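Local coordinates for protein uracil-DNA glycosylase (Epstein-Barr virus, PDB 6LYJ) that belongs to the uracil-DNA glycosylase superfamily and folds as an alpha/beta domain built around a small, parallel central sheet, at residues L30-W34 against W74-P80; W140-V145 against E250-L255. All blocks are in the same frame, centred on the assembly; numbering follows the deposited sequence.

From the N terminus, the chain first closes on itself at interaction 1, where the start of helix 32-38 meets the 74-80 loop; helix 42-59 and strand 64-65 lie in the loop so formed. It then lays down strand 85-89 and helix 113-125 before interaction 2 opens at 140-145. That second closure is much longer: it takes in the rest of the parallel sheet and ends when 250-255, the C-terminal tail, returns to the end of helix 138-142. The two loops follow in series and neither cross nor nest. They still meet in space, because Phe-77 packs on Ala-141 and Ser-142, and Cys-78 SG lies against Gly-144 CA.

Interaction 1. Residues L30-W34 against W74-P80; sequences LPDLW and WARFCDP
Trp-34 is held between Ala-75 and Pro-80, one on each face of its indole. Ala-75 CB sits 3.7 Å from the centroid of the five-membered ring of Trp-34, and Pro-80 CB comes over the opposite face at 4.0 Å from the same centroid. Both are CH-pi contacts close to the ring normal, so the indole is sandwiched between two residues of the 74-80 loop.

Trp-74 adds the aromatic contact, on the Ala-75 side. It presents its edge, led by CZ3, to the six-membered ring of Trp-34 in a T-shaped pair with planes at 78°; Trp-74 CZ3 lies 3.8 Å from Trp-34 CH2. Its chi1 of 55° puts CG between the backbone N and the carbonyl carbon, the position from which the benzo edge reaches Trp-34.

In the fold, the contact joins the start of helix 32-38 to the loop that leads into strand 85-89, beside the parallel sheet of this alpha/beta domain. Both tryptophans reach Leu-146 on strand 145-149, an outermost strand of that sheet within the chain, and helix 167-181 flanks them through Phe-170, Val-174 and Leu-178.

Aliphatic contacts surround the ring. Pro-31, the N-cap residue of the helix, rests its CD 3.9 Å from Ala-75 CB and crosses the Arg-76 side chain at about a right angle, its CG meeting the CG of the arginine. The guanidinium of Arg-76 is engaged elsewhere, by Asp-69 O. Leu-30 CD2 touches both Trp-74 and Ala-75, while Leu-33 CB packs 3.8 Å from Pro-80 CD.

A water makes a polar link. Trp-34 NE1 donates to it at 2.7 Å in the plane of the indole, and the water in turn donates to Cys-78 O at 2.7 Å, bridging the ring to the backbone of the 74-80 loop.

Interaction 2. Residues W140-V145 against E250-L255; sequences WASQGV and EIDWRL
Trp-253 drives the edge of its indole onto the face of Trp-140, a T-shaped pair with the planes at 89°. The closest atom is Trp-253 CE3, which stands over the ring 3.6 Å from Trp-140 CE2. Val-145 CG2 fills in beside it, 3.9 Å from Trp-253 CZ3 and 4.0 Å from Ile-251 CG2; that isoleucine methyl in turn lies over a face of the Trp-253 ring. Beyond the pair, Leu-255 crosses Trp-140 at about a right angle, its methyls meeting the ring near NE1 and CZ2, with Leu-255 CD1 3.7 Å from Trp-140 CZ2.

The Trp-140 ring plane almost contains its own CA-CB bond (chi2 4°), an orientation that carries NE1 out to the tail. There Trp-140 NE1 donates to Trp-253 O at 3.0 Å; the oxygen lies near the indole plane, but the donor stands well above the carbonyl plane, 48° out of it.

Farther out, the Gln-143 amide grips the backbone of one residue at both ends. Asp-252 N donates to Gln-143 OE1 at 2.8 Å, and Gln-143 NE2 donates to Asp-252 O, also at 2.8 Å, which fixes the rotation of the amide. A water donates to both Gln-143 OE1 and Glu-250 O. At the outer edge, the Asp-252 carboxylate makes an Asx turn by accepting from Arg-254 N, while the guanidinium of Arg-254 holds it side-on in a salt bridge.

A Schellman motif with Gly-144 as its C-prime residue ends helix 138-142 and hands the chain to strand 145-149, whose Val-145 packs on Val-85 and Ile-87 of strand 85-89. Helix 113-125 borders the tryptophan pair through Leu-122, and helix 235-245 backs the tail through Asn-240 and Leu-243.

Interaction 1. Residues L30-W34 against W74-P80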
ATOM      1  N   LEU A  30      12.880  18.634  -0.099  1.00 25.16           N
ATOM      2  CA  LEU A  30      12.137  18.666  -1.350  1.00 24.38           C
ATOM      3  C   LEU A  30      12.944  19.357  -2.444  1.00 23.21           C
ATOM      4  O   LEU A  30      13.735  20.261  -2.163  1.00 23.99           O
ATOM      5  CB  LEU A  30      10.814  19.404  -1.159  1.00 20.33           C
ATOM      6  CG  LEU A  30       9.711  18.658  -0.401  1.00 18.83           C
ATOM      7  CD1 LEU A  30       8.600  19.621  -0.039  1.00 24.01           C
ATOM      8  CD2 LEU A  30       9.166  17.513  -1.230  1.00 15.56           C
ATOM      9  N   PRO A  31      12.750  18.955  -3.700  1.00 23.37           N
ATOM     10  CA  PRO A  31      13.390  19.667  -4.810  1.00 29.73           C
ATOM     11  C   PRO A  31      12.852  21.081  -4.928  1.00 26.55           C
ATOM     12  O   PRO A  31      11.736  21.391  -4.501  1.00 25.32           O
ATOM     13  CB  PRO A  31      13.023  18.829  -6.043  1.00 29.65           C
ATOM     14  CG  PRO A  31      12.479  17.539  -5.502  1.00 24.43           C
ATOM     15  CD  PRO A  31      11.891  17.861  -4.175  1.00 20.63           C
ATOM     16  N   ASP A  32      13.676  21.946  -5.526  1.00 22.97           N
ATOM     17  CA  ASP A  32      13.321  23.358  -5.636  1.00 28.16           C
ATOM     18  C   ASP A  32      12.013  23.550  -6.398  1.00 28.50           C
ATOM     19  O   ASP A  32      11.233  24.456  -6.083  1.00 29.37           O
ATOM     20  CB  ASP A  32      14.452  24.129  -6.320  1.00 37.61           C
ATOM     21  CG  ASP A  32      15.719  24.176  -5.483  1.00 44.65           C
ATOM     22  OD1 ASP A  32      15.616  24.302  -4.245  1.00 46.88           O
ATOM     23  OD2 ASP A  32      16.819  24.089  -6.068  1.00 48.15           O
ATOM     24  N   LEU A  33      11.764  22.724  -7.417  1.00 26.45           N
ATOM     25  CA  LEU A  33      10.513  22.849  -8.160  1.00 24.50           C
ATOM     26  C   LEU A  33       9.312  22.582  -7.262  1.00 22.95           C
ATOM     27  O   LEU A  33       8.274  23.239  -7.387  1.00 22.37           O
ATOM     28  CB  LEU A  33      10.518  21.897  -9.353  1.00 28.70           C
ATOM     29  CG  LEU A  33      11.309  22.381 -10.566  1.00 32.86           C
ATOM     30  CD1 LEU A  33      11.481  21.244 -11.550  1.00 36.51           C
ATOM     31  CD2 LEU A  33      10.627  23.572 -11.227  1.00 27.91           C
ATOM     32  N   TRP A  34       9.447  21.644  -6.321  1.00 18.25           N
ATOM     33  CA  TRP A  34       8.354  21.375  -5.393  1.00 20.88           C
ATOM     34  C   TRP A  34       8.184  22.505  -4.389  1.00 22.07           C
ATOM     35  O   TRP A  34       7.056  22.827  -4.001  1.00 21.55           O
ATOM     36  CB  TRP A  34       8.557  20.033  -4.693  1.00 20.94           C
ATOM     37  CG  TRP A  34       7.903  18.923  -5.449  1.00 23.08           C
ATOM     38  CD1 TRP A  34       8.441  18.186  -6.463  1.00 24.25           C
ATOM     39  CD2 TRP A  34       6.562  18.452  -5.275  1.00 23.44           C
ATOM     40  NE1 TRP A  34       7.521  17.270  -6.919  1.00 24.80           N
ATOM     41  CE2 TRP A  34       6.360  17.414  -6.206  1.00 23.35           C
ATOM     42  CE3 TRP A  34       5.515  18.803  -4.414  1.00 25.25           C
ATOM     43  CZ2 TRP A  34       5.153  16.722  -6.302  1.00 23.05           C
ATOM     44  CZ3 TRP A  34       4.317  18.115  -4.512  1.00 26.07           C
ATOM     45  CH2 TRP A  34       4.146  17.088  -5.447  1.00 21.24           C
ATOM     46  N   TRP A  74       9.911  10.282  -4.435  1.00 15.09           N
ATOM     47  CA  TRP A  74       8.670  10.418  -5.192  1.00 17.13           C
ATOM     48  C   TRP A  74       8.504  11.793  -5.823  1.00 19.74           C
ATOM     49  O   TRP A  74       7.686  11.947  -6.736  1.00 23.21           O
ATOM     50  CB  TRP A  74       7.473  10.148  -4.282  1.00 10.96           C
ATOM     51  CG  TRP A  74       7.466  11.020  -3.063  1.00 17.04           C
ATOM     52  CD1 TRP A  74       8.044  10.747  -1.855  1.00 14.17           C
ATOM     53  CD2 TRP A  74       6.884  12.323  -2.944  1.00 19.19           C
ATOM     54  NE1 TRP A  74       7.841  11.790  -0.985  1.00 15.24           N
ATOM     55  CE2 TRP A  74       7.134  12.772  -1.629  1.00 19.05           C
ATOM     56  CE3 TRP A  74       6.165  13.147  -3.813  1.00 20.78           C
ATOM     57  CZ2 TRP A  74       6.694  14.011  -1.167  1.00 15.78           C
ATOM     58  CZ3 TRP A  74       5.727  14.378  -3.349  1.00 21.48           C
ATOM     59  CH2 TRP A  74       5.995  14.798  -2.041  1.00 14.94           C
ATOM     60  N   ALA A  75       9.245  12.794  -5.358  1.00 17.55           N
ATOM     61  CA  ALA A  75       9.111  14.148  -5.869  1.00 17.39           C
ATOM     62  C   ALA A  75      10.155  14.509  -6.918  1.00 15.10           C
ATOM     63  O   ALA A  75      10.109  15.620  -7.449  1.00 19.70           O
ATOM     64  CB  ALA A  75       9.181  15.148  -4.711  1.00 16.48           C
ATOM     65  N   ARG A  76      11.091  13.613  -7.228  1.00 16.42           N
ATOM     66  CA  ARG A  76      12.249  13.962  -8.045  1.00 16.62           C
ATOM     67  C   ARG A  76      12.189  13.443  -9.480  1.00 21.02           C
ATOM     68  O   ARG A  76      13.166  13.608 -10.214  1.00 23.40           O
ATOM     69  CB  ARG A  76      13.535  13.466  -7.380  1.00 21.02           C
ATOM     70  CG  ARG A  76      13.811  14.079  -6.010  1.00 23.79           C
ATOM     71  CD  ARG A  76      15.262  13.863  -5.581  1.00 26.82           C
ATOM     72  NE  ARG A  76      15.560  12.474  -5.237  1.00 23.66           N
ATOM     73  CZ  ARG A  76      15.614  12.009  -3.994  1.00 20.78           C
ATOM     74  NH1 ARG A  76      15.388  12.823  -2.972  1.00 19.18           N
ATOM     75  NH2 ARG A  76      15.900  10.731  -3.770  1.00 18.20           N
ATOM     76  N   PHE A  77      11.077  12.848  -9.918  1.00 21.83           N
ATOM     77  CA  PHE A  77      11.064  12.225 -11.238  1.00 22.85           C
ATOM     78  C   PHE A  77      10.414  13.077 -12.319  1.00 25.05           C
ATOM     79  O   PHE A  77      10.561  12.758 -13.504  1.00 21.11           O
ATOM     80  CB  PHE A  77      10.339  10.871 -11.195  1.00 18.04           C
ATOM     81  CG  PHE A  77      11.118   9.772 -10.530  1.00 17.80           C
ATOM     82  CD1 PHE A  77      11.125   9.637  -9.153  1.00 16.02           C
ATOM     83  CD2 PHE A  77      11.834   8.858 -11.294  1.00 18.77           C
ATOM     84  CE1 PHE A  77      11.837   8.617  -8.546  1.00 21.56           C
ATOM     85  CE2 PHE A  77      12.552   7.839 -10.694  1.00 21.12           C
ATOM     86  CZ  PHE A  77      12.554   7.718  -9.318  1.00 24.28           C
ATOM     87  N   CYS A  78       9.729  14.157 -11.957  1.00 26.17           N
ATOM     88  CA  CYS A  78       9.138  15.033 -12.956  1.00 28.61           C
ATOM     89  C   CYS A  78       8.831  16.366 -12.300  1.00 28.16           C
ATOM     90  O   CYS A  78       8.784  16.476 -11.071  1.00 27.13           O
ATOM     91  CB  CYS A  78       7.867  14.432 -13.571  1.00 29.16           C
ATOM     92  SG  CYS A  78       6.440  14.404 -12.465  1.00 27.86           S
ATOM     93  N   ASP A  79       8.594  17.371 -13.135  1.00 28.91           N
ATOM     94  CA  ASP A  79       8.164  18.648 -12.604  1.00 30.24           C
ATOM     95  C   ASP A  79       6.754  18.490 -12.045  1.00 25.00           C
ATOM     96  O   ASP A  79       5.925  17.803 -12.649  1.00 21.12           O
ATOM     97  CB  ASP A  79       8.163  19.716 -13.697  1.00 42.15           C
ATOM     98  CG  ASP A  79       9.533  19.928 -14.309  1.00 52.89           C
ATOM     99  OD1 ASP A  79      10.514  19.345 -13.802  1.00 56.93           O
ATOM    100  OD2 ASP A  79       9.628  20.681 -15.300  1.00 58.48           O
ATOM    101  N   PRO A  80       6.453  19.103 -10.900  1.00 25.64           N
ATOM    102  CA  PRO A  80       5.104  18.945 -10.335  1.00 23.82           C
ATOM    103  C   PRO A  80       4.011  19.456 -11.256  1.00 23.35           C
ATOM    104  O   PRO A  80       2.904  18.902 -11.255  1.00 21.14           O
ATOM    105  CB  PRO A  80       5.172  19.739  -9.021  1.00 27.01           C
ATOM    106  CG  PRO A  80       6.422  20.566  -9.108  1.00 28.58           C
ATOM    107  CD  PRO A  80       7.363  19.805  -9.981  1.00 26.42           C
TER
HETATM  108  O   HOH W   1       7.085  15.688  -9.119  1.00 22.42           O

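Interaction 2. Residues W140-V145 against E250-L255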
ATOM      1  N   TRP A 140       6.931   5.120 -14.805  1.00 17.50           N
ATOM      2  CA  TRP A 140       5.673   5.796 -14.506  1.00 15.51           C
ATOM      3  C   TRP A 140       5.928   7.159 -13.886  1.00 16.32           C
ATOM      4  O   TRP A 140       5.346   8.165 -14.311  1.00 17.74           O
ATOM      5  CB  TRP A 140       4.828   4.972 -13.536  1.00 16.65           C
ATOM      6  CG  TRP A 140       4.344   3.656 -14.013  1.00 18.13           C
ATOM      7  CD1 TRP A 140       4.634   3.046 -15.196  1.00 18.76           C
ATOM      8  CD2 TRP A 140       3.457   2.776 -13.310  1.00 18.05           C
ATOM      9  NE1 TRP A 140       3.989   1.832 -15.270  1.00 18.98           N
ATOM     10  CE2 TRP A 140       3.259   1.647 -14.122  1.00 17.93           C
ATOM     11  CE3 TRP A 140       2.810   2.839 -12.066  1.00 18.63           C
ATOM     12  CZ2 TRP A 140       2.446   0.581 -13.736  1.00 17.41           C
ATOM     13  CZ3 TRP A 140       2.000   1.778 -11.682  1.00 18.29           C
ATOM     14  CH2 TRP A 140       1.826   0.665 -12.518  1.00 16.83           C
ATOM     15  N   ALA A 141       6.795   7.209 -12.867  1.00 13.41           N
ATOM     16  CA  ALA A 141       7.053   8.475 -12.193  1.00 16.69           C
ATOM     17  C   ALA A 141       7.624   9.502 -13.159  1.00 16.17           C
ATOM     18  O   ALA A 141       7.235  10.676 -13.134  1.00 17.63           O
ATOM     19  CB  ALA A 141       8.001   8.254 -11.015  1.00 15.07           C
ATOM     20  N   SER A 142       8.530   9.070 -14.040  1.00 15.40           N
ATOM     21  CA  SER A 142       9.115   9.981 -15.013  1.00 17.79           C
ATOM     22  C   SER A 142       8.077  10.492 -15.998  1.00 18.57           C
ATOM     23  O   SER A 142       8.254  11.582 -16.548  1.00 20.03           O
ATOM     24  CB  SER A 142      10.273   9.313 -15.761  1.00 21.40           C
ATOM     25  OG  SER A 142      11.338   8.989 -14.882  1.00 22.04           O
ATOM     26  N   GLN A 143       6.987   9.748 -16.212  1.00 21.04           N
ATOM     27  CA  GLN A 143       5.942  10.218 -17.117  1.00 22.45           C
ATOM     28  C   GLN A 143       4.873  11.054 -16.417  1.00 22.87           C
ATOM     29  O   GLN A 143       3.842  11.356 -17.030  1.00 22.66           O
ATOM     30  CB  GLN A 143       5.278   9.041 -17.833  1.00 22.02           C
ATOM     31  CG  GLN A 143       6.190   8.276 -18.765  1.00 23.26           C
ATOM     32  CD  GLN A 143       5.475   7.112 -19.416  1.00 22.40           C
ATOM     33  OE1 GLN A 143       4.596   7.306 -20.258  1.00 22.06           O
ATOM     34  NE2 GLN A 143       5.837   5.896 -19.024  1.00 18.58           N
ATOM     35  N   GLY A 144       5.085  11.430 -15.158  1.00 18.90           N
ATOM     36  CA  GLY A 144       4.109  12.218 -14.432  1.00 20.00           C
ATOM     37  C   GLY A 144       3.130  11.449 -13.575  1.00 18.47           C
ATOM     38  O   GLY A 144       2.082  11.999 -13.216  1.00 18.88           O
ATOM     39  N   VAL A 145       3.426  10.206 -13.221  1.00 18.10           N
ATOM     40  CA  VAL A 145       2.634   9.487 -12.229  1.00 18.76           C
ATOM     41  C   VAL A 145       3.275   9.718 -10.868  1.00 16.49           C
ATOM     42  O   VAL A 145       4.417   9.311 -10.634  1.00 16.63           O
ATOM     43  CB  VAL A 145       2.542   7.988 -12.554  1.00 16.50           C
ATOM     44  CG1 VAL A 145       1.731   7.265 -11.485  1.00 17.30           C
ATOM     45  CG2 VAL A 145       1.921   7.772 -13.931  1.00 13.48           C
ATOM     46  N   GLU A 250      -0.789  10.615 -23.030  1.00 28.98           N
ATOM     47  CA  GLU A 250      -1.154   9.448 -22.241  1.00 26.58           C
ATOM     48  C   GLU A 250       0.079   8.794 -21.623  1.00 23.17           C
ATOM     49  O   GLU A 250       1.213   8.964 -22.082  1.00 23.51           O
ATOM     50  CB  GLU A 250      -1.900   8.424 -23.102  1.00 25.90           C
ATOM     51  CG  GLU A 250      -3.133   8.972 -23.801  1.00 29.52           C
ATOM     52  CD  GLU A 250      -3.876   7.915 -24.603  1.00 31.24           C
ATOM     53  OE1 GLU A 250      -3.955   6.754 -24.148  1.00 30.04           O
ATOM     54  OE2 GLU A 250      -4.380   8.250 -25.693  1.00 32.02           O
ATOM     55  N   ILE A 251      -0.165   8.017 -20.575  1.00 24.26           N
ATOM     56  CA  ILE A 251       0.895   7.274 -19.908  1.00 23.47           C
ATOM     57  C   ILE A 251       1.134   5.982 -20.676  1.00 26.84           C
ATOM     58  O   ILE A 251       0.184   5.280 -21.041  1.00 26.39           O
ATOM     59  CB  ILE A 251       0.525   6.980 -18.443  1.00 22.16           C
ATOM     60  CG1 ILE A 251       0.040   8.243 -17.718  1.00 19.38           C
ATOM     61  CG2 ILE A 251       1.703   6.342 -17.712  1.00 15.48           C
ATOM     62  CD1 ILE A 251       1.067   9.359 -17.637  1.00 18.45           C
ATOM     63  N   ASP A 252       2.403   5.662 -20.919  1.00 26.41           N
ATOM     64  CA  ASP A 252       2.786   4.328 -21.370  1.00 24.73           C
ATOM     65  C   ASP A 252       3.060   3.518 -20.107  1.00 21.40           C
ATOM     66  O   ASP A 252       4.083   3.703 -19.444  1.00 18.55           O
ATOM     67  CB  ASP A 252       3.997   4.392 -22.296  1.00 25.55           C
ATOM     68  CG  ASP A 252       4.399   3.029 -22.843  1.00 28.23           C
ATOM     69  OD1 ASP A 252       3.836   2.001 -22.410  1.00 30.05           O
ATOM     70  OD2 ASP A 252       5.290   2.985 -23.715  1.00 30.05           O
ATOM     71  N   TRP A 253       2.112   2.653 -19.746  1.00 20.50           N
ATOM     72  CA  TRP A 253       2.183   1.897 -18.502  1.00 17.25           C
ATOM     73  C   TRP A 253       3.165   0.733 -18.558  1.00 18.17           C
ATOM     74  O   TRP A 253       3.343   0.053 -17.542  1.00 17.47           O
ATOM     75  CB  TRP A 253       0.789   1.380 -18.125  1.00 20.21           C
ATOM     76  CG  TRP A 253      -0.201   2.477 -17.872  1.00 21.80           C
ATOM     77  CD1 TRP A 253      -1.199   2.892 -18.713  1.00 22.00           C
ATOM     78  CD2 TRP A 253      -0.277   3.320 -16.717  1.00 18.39           C
ATOM     79  NE1 TRP A 253      -1.895   3.930 -18.144  1.00 20.34           N
ATOM     80  CE2 TRP A 253      -1.350   4.212 -16.919  1.00 16.83           C
ATOM     81  CE3 TRP A 253       0.453   3.402 -15.525  1.00 16.25           C
ATOM     82  CZ2 TRP A 253      -1.708   5.177 -15.979  1.00 15.64           C
ATOM     83  CZ3 TRP A 253       0.095   4.364 -14.589  1.00 14.85           C
ATOM     84  CH2 TRP A 253      -0.978   5.235 -14.822  1.00 17.42           C
ATOM     85  N   ARG A 254       3.799   0.478 -19.702  1.00 19.54           N
ATOM     86  CA  ARG A 254       4.596  -0.732 -19.852  1.00 21.35           C
ATOM     87  C   ARG A 254       5.874  -0.649 -19.026  1.00 22.12           C
ATOM     88  O   ARG A 254       6.467   0.422 -18.868  1.00 23.46           O
ATOM     89  CB  ARG A 254       4.928  -0.981 -21.324  1.00 21.77           C
ATOM     90  CG  ARG A 254       3.721  -1.399 -22.151  1.00 23.26           C
ATOM     91  CD  ARG A 254       4.069  -1.532 -23.622  1.00 26.60           C
ATOM     92  NE  ARG A 254       4.601  -0.282 -24.154  1.00 24.81           N
ATOM     93  CZ  ARG A 254       5.249  -0.173 -25.307  1.00 27.88           C
ATOM     94  NH1 ARG A 254       5.439  -1.244 -26.072  1.00 23.69           N
ATOM     95  NH2 ARG A 254       5.700   1.011 -25.703  1.00 28.19           N
ATOM     96  N   LEU A 255       6.283  -1.789 -18.482  1.00 22.00           N
ATOM     97  CA  LEU A 255       7.465  -1.857 -17.632  1.00 23.43           C
ATOM     98  C   LEU A 255       8.431  -2.933 -18.112  1.00 26.63           C
ATOM     99  O   LEU A 255       9.431  -3.206 -17.452  1.00 30.72           O
ATOM    100  CB  LEU A 255       7.069  -2.117 -16.176  1.00 20.42           C
ATOM    101  CG  LEU A 255       6.189  -1.053 -15.514  1.00 21.83           C
ATOM    102  CD1 LEU A 255       5.375  -1.652 -14.392  1.00 16.54           C
ATOM    103  CD2 LEU A 255       7.058   0.082 -14.994  1.00 21.86           C
TER
HETATM  104  O   HOH W   2       3.662   9.708 -21.154  1.00 22.99           O